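Local coordinates for protein STU0660 (Streptococcus thermophilus, PDB 3ZTH) that probably binds DNA, carries magnesium and belongs to the large Csn2 proteins involved in CRISPR-mediated bacterial immunity, at residues Gln26-Glu29 / Leu30-Tyr33; Thr34-Ile37 / Leu38-Phe42; Ser176-Asp179 / Lys180-Phe184. All coordinates share one frame; numbering follows the deposited sequence.

In the fold
Interactions 1 and 2 are successive stretches along helix 28-43, their centres about 13 Å apart, whereas interaction 3 opens helix 177-192, with its centre about 27 Å from that of interaction 1 and on the other side of the chain's centre. Interaction 1 is partly buried and lies beside a magnesium ion; interactions 2 and 3 are buried and lie away from the metal. Chemistry follows position. Both helix starts set an asparagine alongside a lysine three residues on, whose NZ bonds a carbonyl before the helix, while interaction 2 is rich in aromatic side chains. The subunit interface relates the ends: Tyr32 packs on Asn177 of the second subunit.

Interaction 1: residues Gln26-Glu29 / Leu30-Tyr33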
ATOM      1  N   GLN A  26      44.044  13.490   1.816  1.00 27.71           N
ATOM      2  CA  GLN A  26      43.558  14.545   0.944  1.00 28.87           C
ATOM      3  C   GLN A  26      42.693  14.028  -0.187  1.00 29.65           C
ATOM      4  O   GLN A  26      42.049  14.809  -0.877  1.00 29.47           O
ATOM      5  CB  GLN A  26      44.734  15.352   0.392  1.00 29.63           C
ATOM      6  CG  GLN A  26      45.511  16.079   1.476  1.00 31.79           C
ATOM      7  CD  GLN A  26      44.594  16.884   2.394  1.00 35.44           C
ATOM      8  OE1 GLN A  26      44.008  17.882   1.978  1.00 38.31           O
ATOM      9  NE2 GLN A  26      44.458  16.440   3.641  1.00 32.64           N
ATOM     10  N   ASN A  27      42.667  12.712  -0.373  1.00 30.25           N
ATOM     11  CA  ASN A  27      41.860  12.117  -1.433  1.00 28.91           C
ATOM     12  C   ASN A  27      40.429  11.918  -0.921  1.00 30.77           C
ATOM     13  O   ASN A  27      39.987  10.790  -0.669  1.00 30.76           O
ATOM     14  CB  ASN A  27      42.457  10.774  -1.843  1.00 27.83           C
ATOM     15  CG  ASN A  27      41.863  10.247  -3.132  1.00 28.24           C
ATOM     16  OD1 ASN A  27      40.715  10.553  -3.476  1.00 28.48           O
ATOM     17  ND2 ASN A  27      42.634   9.438  -3.844  1.00 22.90           N
ATOM     18  N   ASN A  28      39.707  13.024  -0.766  1.00 31.13           N
ATOM     19  CA  ASN A  28      38.343  12.987  -0.255  1.00 31.15           C
ATOM     20  C   ASN A  28      37.389  12.055  -0.999  1.00 31.15           C
ATOM     21  O   ASN A  28      36.586  11.360  -0.377  1.00 31.40           O
ATOM     22  CB  ASN A  28      37.780  14.406  -0.196  1.00 31.08           C
ATOM     23  CG  ASN A  28      38.463  15.245   0.866  1.00 36.14           C
ATOM     24  OD1 ASN A  28      39.281  14.732   1.637  1.00 38.00           O
ATOM     25  ND2 ASN A  28      38.135  16.535   0.924  1.00 36.81           N
ATOM     26  N   GLU A  29      37.484  12.023  -2.320  1.00 30.91           N
ATOM     27  CA  GLU A  29      36.619  11.163  -3.108  1.00 30.58           C
ATOM     28  C   GLU A  29      36.846   9.704  -2.729  1.00 28.77           C
ATOM     29  O   GLU A  29      35.900   8.948  -2.519  1.00 26.49           O
ATOM     30  CB  GLU A  29      36.890  11.375  -4.595  1.00 33.24           C
ATOM     31  CG  GLU A  29      36.849  12.845  -4.999  1.00 43.67           C
ATOM     32  CD  GLU A  29      38.218  13.535  -4.944  1.00 49.68           C
ATOM     33  OE1 GLU A  29      38.926  13.451  -3.908  1.00 49.64           O
ATOM     34  OE2 GLU A  29      38.580  14.175  -5.956  1.00 53.69           O
ATOM     35  N   LEU A  30      38.107   9.311  -2.629  1.00 27.37           N
ATOM     36  CA  LEU A  30      38.411   7.937  -2.283  1.00 27.91           C
ATOM     37  C   LEU A  30      37.895   7.631  -0.876  1.00 26.44           C
ATOM     38  O   LEU A  30      37.345   6.556  -0.641  1.00 25.62           O
ATOM     39  CB  LEU A  30      39.922   7.684  -2.379  1.00 27.51           C
ATOM     40  CG  LEU A  30      40.388   6.289  -1.947  1.00 28.72           C
ATOM     41  CD1 LEU A  30      39.849   5.232  -2.891  1.00 26.95           C
ATOM     42  CD2 LEU A  30      41.906   6.257  -1.919  1.00 28.59           C
ATOM     43  N   LYS A  31      38.072   8.571   0.051  1.00 24.86           N
ATOM     44  CA  LYS A  31      37.596   8.376   1.421  1.00 24.41           C
ATOM     45  C   LYS A  31      36.098   8.158   1.375  1.00 24.89           C
ATOM     46  O   LYS A  31      35.562   7.259   2.027  1.00 25.77           O
ATOM     47  CB  LYS A  31      37.906   9.599   2.311  1.00 19.75           C
ATOM     48  CG  LYS A  31      39.398   9.783   2.605  1.00 17.51           C
ATOM     49  CD  LYS A  31      39.688  10.769   3.743  1.00 16.43           C
ATOM     50  CE  LYS A  31      39.420  12.203   3.344  1.00 16.59           C
ATOM     51  NZ  LYS A  31      39.830  13.130   4.427  1.00 15.90           N
ATOM     52  N   TYR A  32      35.426   8.969   0.570  1.00 24.97           N
ATOM     53  CA  TYR A  32      33.984   8.869   0.460  1.00 25.96           C
ATOM     54  C   TYR A  32      33.552   7.535  -0.115  1.00 25.74           C
ATOM     55  O   TYR A  32      32.599   6.924   0.366  1.00 28.18           O
ATOM     56  CB  TYR A  32      33.430  10.010  -0.394  1.00 24.87           C
ATOM     57  CG  TYR A  32      31.925  10.111  -0.311  1.00 27.90           C
ATOM     58  CD1 TYR A  32      31.319  10.852   0.701  1.00 28.68           C
ATOM     59  CD2 TYR A  32      31.106   9.444  -1.218  1.00 28.70           C
ATOM     60  CE1 TYR A  32      29.939  10.929   0.810  1.00 30.40           C
ATOM     61  CE2 TYR A  32      29.720   9.511  -1.121  1.00 31.61           C
ATOM     62  CZ  TYR A  32      29.142  10.259  -0.100  1.00 32.67           C
ATOM     63  OH  TYR A  32      27.769  10.354   0.007  1.00 34.52           O
ATOM     64  N   TYR A  33      34.252   7.094  -1.154  1.00 24.90           N
ATOM     65  CA  TYR A  33      33.950   5.827  -1.792  1.00 22.71           C
ATOM     66  C   TYR A  33      34.132   4.696  -0.784  1.00 21.63           C
ATOM     67  O   TYR A  33      33.317   3.786  -0.710  1.00 21.97           O
ATOM     68  CB  TYR A  33      34.880   5.595  -2.981  1.00 21.26           C
ATOM     69  CG  TYR A  33      34.767   4.197  -3.521  1.00 21.53           C
ATOM     70  CD1 TYR A  33      33.716   3.839  -4.360  1.00 23.70           C
ATOM     71  CD2 TYR A  33      35.675   3.208  -3.142  1.00 22.26           C
ATOM     72  CE1 TYR A  33      33.564   2.517  -4.811  1.00 25.14           C
ATOM     73  CE2 TYR A  33      35.535   1.887  -3.583  1.00 24.22           C
ATOM     74  CZ  TYR A  33      34.475   1.552  -4.418  1.00 24.56           C
ATOM     75  OH  TYR A  33      34.333   0.261  -4.864  1.00 27.18           O
TER
HETATM   76  O   HOH W   1      37.531  14.514   4.248  1.00 30.34           O
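Asn27 is the N-cap of helix 28-43, its side chain capping Leu30 N. The helix follows strand 20-24 in this Csn2 domain of the P-loop NTPase clan, probably where nucleotide-binding members carry the P-loop. Asn27 OD1 accepts from Leu30 N at 3.0 Å, the donor standing 51° out of the amide's carbonyl plane. Because CG of Asn27 is turned trans to its own N (chi1 -167°), the amide swings over the first helical turn, where OD1 also lies 3.2 Å from Leu30 CB. The other end of this amide is held by the carbonyl of Ser258. An inverse gamma turn centred on Asn27, with a weak bond from Asn28 N to Gln26 O, bends the chain into the helix, whose first regular backbone bond joins Lys31 N to Asn27 O at 3.0 Å.

On another side of the turn, Asn28 and Lys31 run alongside each other in the same direction. Lys31 bends at chi3 (-72°) and sends NZ back to the carbonyl of Gly25, while Asn28 ND2 is taken by Ile210 O of the second subunit. Gln26 and Asp240 belong to a magnesium site, and the nearest atom of the Asn28 side chain is about 4 Å from a bound ion. A water links the asparagine-lysine pair, accepting from Lys31 NZ at 2.7 Å and giving a weak bond to Asn28 OD1 at 3.2 Å.

Interaction 2: residues Thr34-Ile37 / Leu38-Phe42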
ATOM      1  N   THR A  34      35.215   4.761  -0.020  1.00 21.60           N
ATOM      2  CA  THR A  34      35.508   3.747   0.972  1.00 25.08           C
ATOM      3  C   THR A  34      34.376   3.715   1.996  1.00 28.20           C
ATOM      4  O   THR A  34      33.922   2.635   2.398  1.00 27.93           O
ATOM      5  CB  THR A  34      36.846   4.034   1.656  1.00 25.89           C
ATOM      6  OG1 THR A  34      37.864   4.161   0.655  1.00 26.83           O
ATOM      7  CG2 THR A  34      37.221   2.901   2.591  1.00 26.93           C
ATOM      8  N   TRP A  35      33.903   4.897   2.395  1.00 27.94           N
ATOM      9  CA  TRP A  35      32.791   4.981   3.346  1.00 28.71           C
ATOM     10  C   TRP A  35      31.507   4.385   2.752  1.00 29.00           C
ATOM     11  O   TRP A  35      30.776   3.662   3.428  1.00 30.40           O
ATOM     12  CB  TRP A  35      32.504   6.438   3.748  1.00 25.83           C
ATOM     13  CG  TRP A  35      31.233   6.548   4.534  1.00 28.70           C
ATOM     14  CD1 TRP A  35      31.040   6.163   5.829  1.00 29.65           C
ATOM     15  CD2 TRP A  35      29.938   6.916   4.034  1.00 28.81           C
ATOM     16  NE1 TRP A  35      29.712   6.252   6.163  1.00 27.41           N
ATOM     17  CE2 TRP A  35      29.010   6.710   5.084  1.00 27.88           C
ATOM     18  CE3 TRP A  35      29.469   7.389   2.800  1.00 29.38           C
ATOM     19  CZ2 TRP A  35      27.639   6.963   4.940  1.00 29.15           C
ATOM     20  CZ3 TRP A  35      28.103   7.642   2.652  1.00 30.82           C
ATOM     21  CH2 TRP A  35      27.203   7.426   3.720  1.00 31.62           C
ATOM     22  N   GLN A  36      31.232   4.699   1.491  1.00 29.36           N
ATOM     23  CA  GLN A  36      30.022   4.212   0.829  1.00 30.84           C
ATOM     24  C   GLN A  36      29.975   2.689   0.763  1.00 29.51           C
ATOM     25  O   GLN A  36      28.933   2.081   0.981  1.00 28.72           O
ATOM     26  CB  GLN A  36      29.931   4.803  -0.585  1.00 32.95           C
ATOM     27  CG  GLN A  36      28.625   4.518  -1.328  1.00 35.23           C
ATOM     28  CD  GLN A  36      27.412   5.165  -0.670  1.00 38.18           C
ATOM     29  OE1 GLN A  36      26.741   4.546   0.165  1.00 39.63           O
ATOM     30  NE2 GLN A  36      27.135   6.422  -1.032  1.00 34.43           N
ATOM     31  N   ILE A  37      31.107   2.079   0.445  1.00 29.41           N
ATOM     32  CA  ILE A  37      31.186   0.629   0.360  1.00 30.22           C
ATOM     33  C   ILE A  37      31.020   0.025   1.751  1.00 31.15           C
ATOM     34  O   ILE A  37      30.248  -0.912   1.946  1.00 33.38           O
ATOM     35  CB  ILE A  37      32.550   0.174  -0.188  1.00 30.83           C
ATOM     36  CG1 ILE A  37      32.713   0.606  -1.645  1.00 31.82           C
ATOM     37  CG2 ILE A  37      32.668  -1.325  -0.057  1.00 29.89           C
ATOM     38  CD1 ILE A  37      31.800  -0.152  -2.618  1.00 33.77           C
ATOM     39  N   LEU A  38      31.765   0.558   2.715  1.00 30.29           N
ATOM     40  CA  LEU A  38      31.699   0.070   4.083  1.00 31.34           C
ATOM     41  C   LEU A  38      30.272   0.028   4.626  1.00 31.40           C
ATOM     42  O   LEU A  38      29.813  -0.993   5.145  1.00 29.06           O
ATOM     43  CB  LEU A  38      32.563   0.947   4.987  1.00 31.60           C
ATOM     44  CG  LEU A  38      34.051   0.622   5.000  1.00 31.39           C
ATOM     45  CD1 LEU A  38      34.815   1.717   5.708  1.00 29.76           C
ATOM     46  CD2 LEU A  38      34.255  -0.704   5.696  1.00 31.19           C
ATOM     47  N   SER A  39      29.565   1.139   4.492  1.00 32.74           N
ATOM     48  CA  SER A  39      28.207   1.202   4.998  1.00 33.90           C
ATOM     49  C   SER A  39      27.262   0.275   4.240  1.00 34.10           C
ATOM     50  O   SER A  39      26.363  -0.314   4.833  1.00 34.07           O
ATOM     51  CB  SER A  39      27.696   2.644   4.946  1.00 31.99           C
ATOM     52  OG  SER A  39      27.584   3.090   3.614  1.00 34.14           O
ATOM     53  N   TRP A  40      27.457   0.146   2.931  1.00 33.02           N
ATOM     54  CA  TRP A  40      26.594  -0.724   2.138  1.00 33.60           C
ATOM     55  C   TRP A  40      26.864  -2.176   2.477  1.00 33.75           C
ATOM     56  O   TRP A  40      25.944  -2.954   2.699  1.00 34.66           O
ATOM     57  CB  TRP A  40      26.831  -0.492   0.647  1.00 34.82           C
ATOM     58  CG  TRP A  40      26.019   0.632   0.069  1.00 36.83           C
ATOM     59  CD1 TRP A  40      25.315   1.586   0.758  1.00 36.20           C
ATOM     60  CD2 TRP A  40      25.825   0.920  -1.324  1.00 36.32           C
ATOM     61  NE1 TRP A  40      24.697   2.446  -0.120  1.00 36.34           N
ATOM     62  CE2 TRP A  40      24.991   2.062  -1.403  1.00 37.40           C
ATOM     63  CE3 TRP A  40      26.274   0.325  -2.512  1.00 34.93           C
ATOM     64  CZ2 TRP A  40      24.595   2.619  -2.629  1.00 35.84           C
ATOM     65  CZ3 TRP A  40      25.879   0.878  -3.731  1.00 34.90           C
ATOM     66  CH2 TRP A  40      25.046   2.014  -3.776  1.00 35.32           C
ATOM     67  N   TYR A  41      28.142  -2.527   2.522  1.00 33.69           N
ATOM     68  CA  TYR A  41      28.565  -3.882   2.821  1.00 34.22           C
ATOM     69  C   TYR A  41      28.067  -4.354   4.182  1.00 36.27           C
ATOM     70  O   TYR A  41      27.410  -5.393   4.289  1.00 37.23           O
ATOM     71  CB  TYR A  41      30.088  -3.952   2.804  1.00 32.70           C
ATOM     72  CG  TYR A  41      30.649  -5.349   2.668  1.00 33.00           C
ATOM     73  CD1 TYR A  41      30.581  -6.031   1.450  1.00 32.58           C
ATOM     74  CD2 TYR A  41      31.300  -5.969   3.738  1.00 33.34           C
ATOM     75  CE1 TYR A  41      31.149  -7.285   1.293  1.00 32.73           C
ATOM     76  CE2 TYR A  41      31.876  -7.227   3.594  1.00 33.79           C
ATOM     77  CZ  TYR A  41      31.800  -7.878   2.365  1.00 35.43           C
ATOM     78  OH  TYR A  41      32.403  -9.107   2.195  1.00 38.19           O
ATOM     79  N   PHE A  42      28.391  -3.594   5.221  1.00 35.54           N
ATOM     80  CA  PHE A  42      28.003  -3.964   6.576  1.00 36.80           C
ATOM     81  C   PHE A  42      26.636  -3.454   7.001  1.00 37.70           C
ATOM     82  O   PHE A  42      26.097  -3.903   8.007  1.00 39.06           O
ATOM     83  CB  PHE A  42      29.056  -3.470   7.575  1.00 35.62           C
ATOM     84  CG  PHE A  42      30.406  -4.124   7.410  1.00 35.48           C
ATOM     85  CD1 PHE A  42      30.542  -5.508   7.503  1.00 33.64           C
ATOM     86  CD2 PHE A  42      31.541  -3.355   7.167  1.00 34.21           C
ATOM     87  CE1 PHE A  42      31.784  -6.114   7.359  1.00 31.81           C
ATOM     88  CE2 PHE A  42      32.789  -3.953   7.022  1.00 32.95           C
ATOM     89  CZ  PHE A  42      32.911  -5.337   7.119  1.00 32.46           C
TER
HETATM   90  O   HOH W   2      25.263   4.593   3.200  1.00 37.64           O
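Tyr41 N donates to Ile37 O at 2.7 Å, a short and nearly straight bond (168° at the hydrogen) of the alpha-helix 28-43. The i to i+4 pattern continues with Ser39 N to Trp35 O and Leu38 N to Thr34 O, each 3.0 Å. Ser39 adds a hydroxyl to this backbone set: OG sits between its own N and carbonyl carbon (chi1 66°), which brings it 3.1 Å from Gln36 O and 3.2 Å from Trp35 O, so which carbonyl takes its proton is not settled. A water lies between the side chains of Ser39 and Gln36, 2.8 Å from Ser39 OG and giving only a weak bond to Gln36 OE1.

Further out, the amide of Gln36 crosses the indole of Trp40 at a slant, the two planes 47° apart. The bend of Gln36 at chi2 brings its amide over one face of that ring, toward the rim. Trp174 of the second subunit packs against Gln36, Ile37 and Trp40, so this flank belongs to the subunit interface. Elsewhere round the helix, Trp35 donates from NE1 to Asp79 OD2 and meets Lys204 in a cation-pi contact, while Ser39 OG lies over one face of the Trp35 indole, toward the rim. Thr34 and Leu38 point the same way, with Thr34 hydrogen-bonded through OG1 to Leu30 O. Against the Trp40 ring, Gln36 OE1 comes to 2.9 Å from NE1, but it lies over the face, and the angle is too poor for a hydrogen bond.

Interaction 3: residues Ser176-Asp179 / Lys180-Phe184; sequences SNID and KLSLF
Ser182 and Ile178 are joined by a side-chain-to-backbone bond: Ser182 OG donates to Ile178 O at 2.9 Å. The same carbonyl takes Ser182 N at 3.0 Å, and the two donors arrive from opposite faces of its plane, so one oxygen is gripped twice by one residue. With OG placed beside its own N (chi1 -61°), the hydroxyl folds back along the helix; Gln221 adds a weak bond to it. Next in line, Leu183 N reaches Asp179 O at 2.8 Å, and Leu183 CG rests 3.3 Å from the same oxygen.

At the start of the helix, Lys180 N is bonded to Ser176 O at 2.9 Å. The Lys180 chain runs back alongside Asn177, pointing the same way, and bends at chi3 and at chi4 (-83°). Its ammonium ends at the carbonyl of Val175 and makes cation-pi contacts with Phe172 and Phe83, while Asn177 ND2 is held by Phe209 O.

Around this first shell, Leu181 packs on Leu86 of helix 83-89 and, with Ile178, on Phe218 of helix 212-228. Cys137 of the third subunit lies against Ser182 and Leu183. Together these features describe the N-terminal turns of an alpha-helix, largely buried here, with Ser176 at the N-cap and a serine hydroxyl returned to the carbonyl four residues earlier.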
ATOM      1  N   SER A 176      22.873  20.001  23.365  1.00 36.33           N
ATOM      2  CA  SER A 176      24.253  20.290  23.003  1.00 37.75           C
ATOM      3  C   SER A 176      24.864  19.135  22.191  1.00 37.76           C
ATOM      4  O   SER A 176      24.726  17.962  22.554  1.00 37.95           O
ATOM      5  CB  SER A 176      25.054  20.533  24.281  1.00 38.83           C
ATOM      6  OG  SER A 176      26.420  20.233  24.087  1.00 45.82           O
ATOM      7  N   ASN A 177      25.543  19.464  21.097  1.00 35.82           N
ATOM      8  CA  ASN A 177      26.126  18.424  20.256  1.00 35.16           C
ATOM      9  C   ASN A 177      26.965  17.408  21.026  1.00 34.71           C
ATOM     10  O   ASN A 177      26.816  16.204  20.815  1.00 33.26           O
ATOM     11  CB  ASN A 177      26.941  19.051  19.115  1.00 35.52           C
ATOM     12  CG  ASN A 177      26.054  19.669  18.042  1.00 34.96           C
ATOM     13  OD1 ASN A 177      24.836  19.537  18.090  1.00 38.01           O
ATOM     14  ND2 ASN A 177      26.660  20.335  17.070  1.00 31.11           N
ATOM     15  N   ILE A 178      27.836  17.875  21.920  1.00 34.89           N
ATOM     16  CA  ILE A 178      28.665  16.960  22.699  1.00 32.90           C
ATOM     17  C   ILE A 178      27.760  16.073  23.562  1.00 34.03           C
ATOM     18  O   ILE A 178      28.051  14.894  23.762  1.00 32.98           O
ATOM     19  CB  ILE A 178      29.697  17.732  23.588  1.00 33.37           C
ATOM     20  CG1 ILE A 178      30.637  16.757  24.300  1.00 29.69           C
ATOM     21  CG2 ILE A 178      28.981  18.564  24.624  1.00 32.36           C
ATOM     22  CD1 ILE A 178      31.369  15.805  23.384  1.00 30.19           C
ATOM     23  N   ASP A 179      26.648  16.626  24.054  1.00 35.24           N
ATOM     24  CA  ASP A 179      25.722  15.827  24.863  1.00 34.69           C
ATOM     25  C   ASP A 179      25.055  14.763  24.011  1.00 33.99           C
ATOM     26  O   ASP A 179      24.787  13.655  24.491  1.00 34.18           O
ATOM     27  CB  ASP A 179      24.630  16.688  25.502  1.00 38.19           C
ATOM     28  CG  ASP A 179      25.155  17.570  26.622  1.00 41.83           C
ATOM     29  OD1 ASP A 179      25.915  17.071  27.483  1.00 41.05           O
ATOM     30  OD2 ASP A 179      24.791  18.763  26.647  1.00 45.75           O
ATOM     31  N   LYS A 180      24.768  15.104  22.753  1.00 31.56           N
ATOM     32  CA  LYS A 180      24.141  14.156  21.838  1.00 29.97           C
ATOM     33  C   LYS A 180      25.006  12.903  21.737  1.00 29.91           C
ATOM     34  O   LYS A 180      24.516  11.769  21.842  1.00 28.19           O
ATOM     35  CB  LYS A 180      23.987  14.766  20.446  1.00 30.10           C
ATOM     36  CG  LYS A 180      22.798  15.693  20.272  1.00 29.36           C
ATOM     37  CD  LYS A 180      22.598  15.986  18.782  1.00 32.14           C
ATOM     38  CE  LYS A 180      22.951  17.416  18.397  1.00 32.49           C
ATOM     39  NZ  LYS A 180      21.839  18.365  18.656  1.00 29.56           N
ATOM     40  N   LEU A 181      26.301  13.121  21.553  1.00 29.23           N
ATOM     41  CA  LEU A 181      27.247  12.025  21.426  1.00 30.19           C
ATOM     42  C   LEU A 181      27.369  11.262  22.742  1.00 31.79           C
ATOM     43  O   LEU A 181      27.359  10.024  22.758  1.00 33.23           O
ATOM     44  CB  LEU A 181      28.608  12.578  20.988  1.00 30.70           C
ATOM     45  CG  LEU A 181      28.639  13.246  19.601  1.00 29.48           C
ATOM     46  CD1 LEU A 181      29.935  14.008  19.429  1.00 28.49           C
ATOM     47  CD2 LEU A 181      28.472  12.194  18.501  1.00 25.81           C
ATOM     48  N   SER A 182      27.465  11.996  23.845  1.00 30.42           N
ATOM     49  CA  SER A 182      27.585  11.377  25.159  1.00 31.28           C
ATOM     50  C   SER A 182      26.401  10.473  25.487  1.00 31.38           C
ATOM     51  O   SER A 182      26.582   9.333  25.936  1.00 30.99           O
ATOM     52  CB  SER A 182      27.733  12.451  26.227  1.00 29.94           C
ATOM     53  OG  SER A 182      28.905  13.204  25.991  1.00 30.57           O
ATOM     54  N   LEU A 183      25.190  10.976  25.267  1.00 31.03           N
ATOM     55  CA  LEU A 183      23.999  10.179  25.534  1.00 31.80           C
ATOM     56  C   LEU A 183      24.038   8.913  24.680  1.00 33.30           C
ATOM     57  O   LEU A 183      23.747   7.816  25.163  1.00 31.95           O
ATOM     58  CB  LEU A 183      22.737  10.986  25.229  1.00 31.49           C
ATOM     59  CG  LEU A 183      22.437  12.078  26.259  1.00 32.48           C
ATOM     60  CD1 LEU A 183      21.303  12.962  25.764  1.00 32.71           C
ATOM     61  CD2 LEU A 183      22.084  11.434  27.601  1.00 29.65           C
ATOM     62  N   PHE A 184      24.413   9.069  23.412  1.00 33.87           N
ATOM     63  CA  PHE A 184      24.502   7.928  22.508  1.00 32.47           C
ATOM     64  C   PHE A 184      25.527   6.916  23.006  1.00 32.73           C
ATOM     65  O   PHE A 184      25.263   5.710  23.029  1.00 33.32           O
ATOM     66  CB  PHE A 184      24.897   8.386  21.105  1.00 32.49           C
ATOM     67  CG  PHE A 184      25.279   7.260  20.186  1.00 31.34           C
ATOM     68  CD1 PHE A 184      24.308   6.453  19.609  1.00 32.29           C
ATOM     69  CD2 PHE A 184      26.617   6.998  19.909  1.00 30.62           C
ATOM     70  CE1 PHE A 184      24.663   5.397  18.763  1.00 31.52           C
ATOM     71  CE2 PHE A 184      26.981   5.946  19.068  1.00 30.33           C
ATOM     72  CZ  PHE A 184      26.000   5.145  18.494  1.00 30.31           C
TER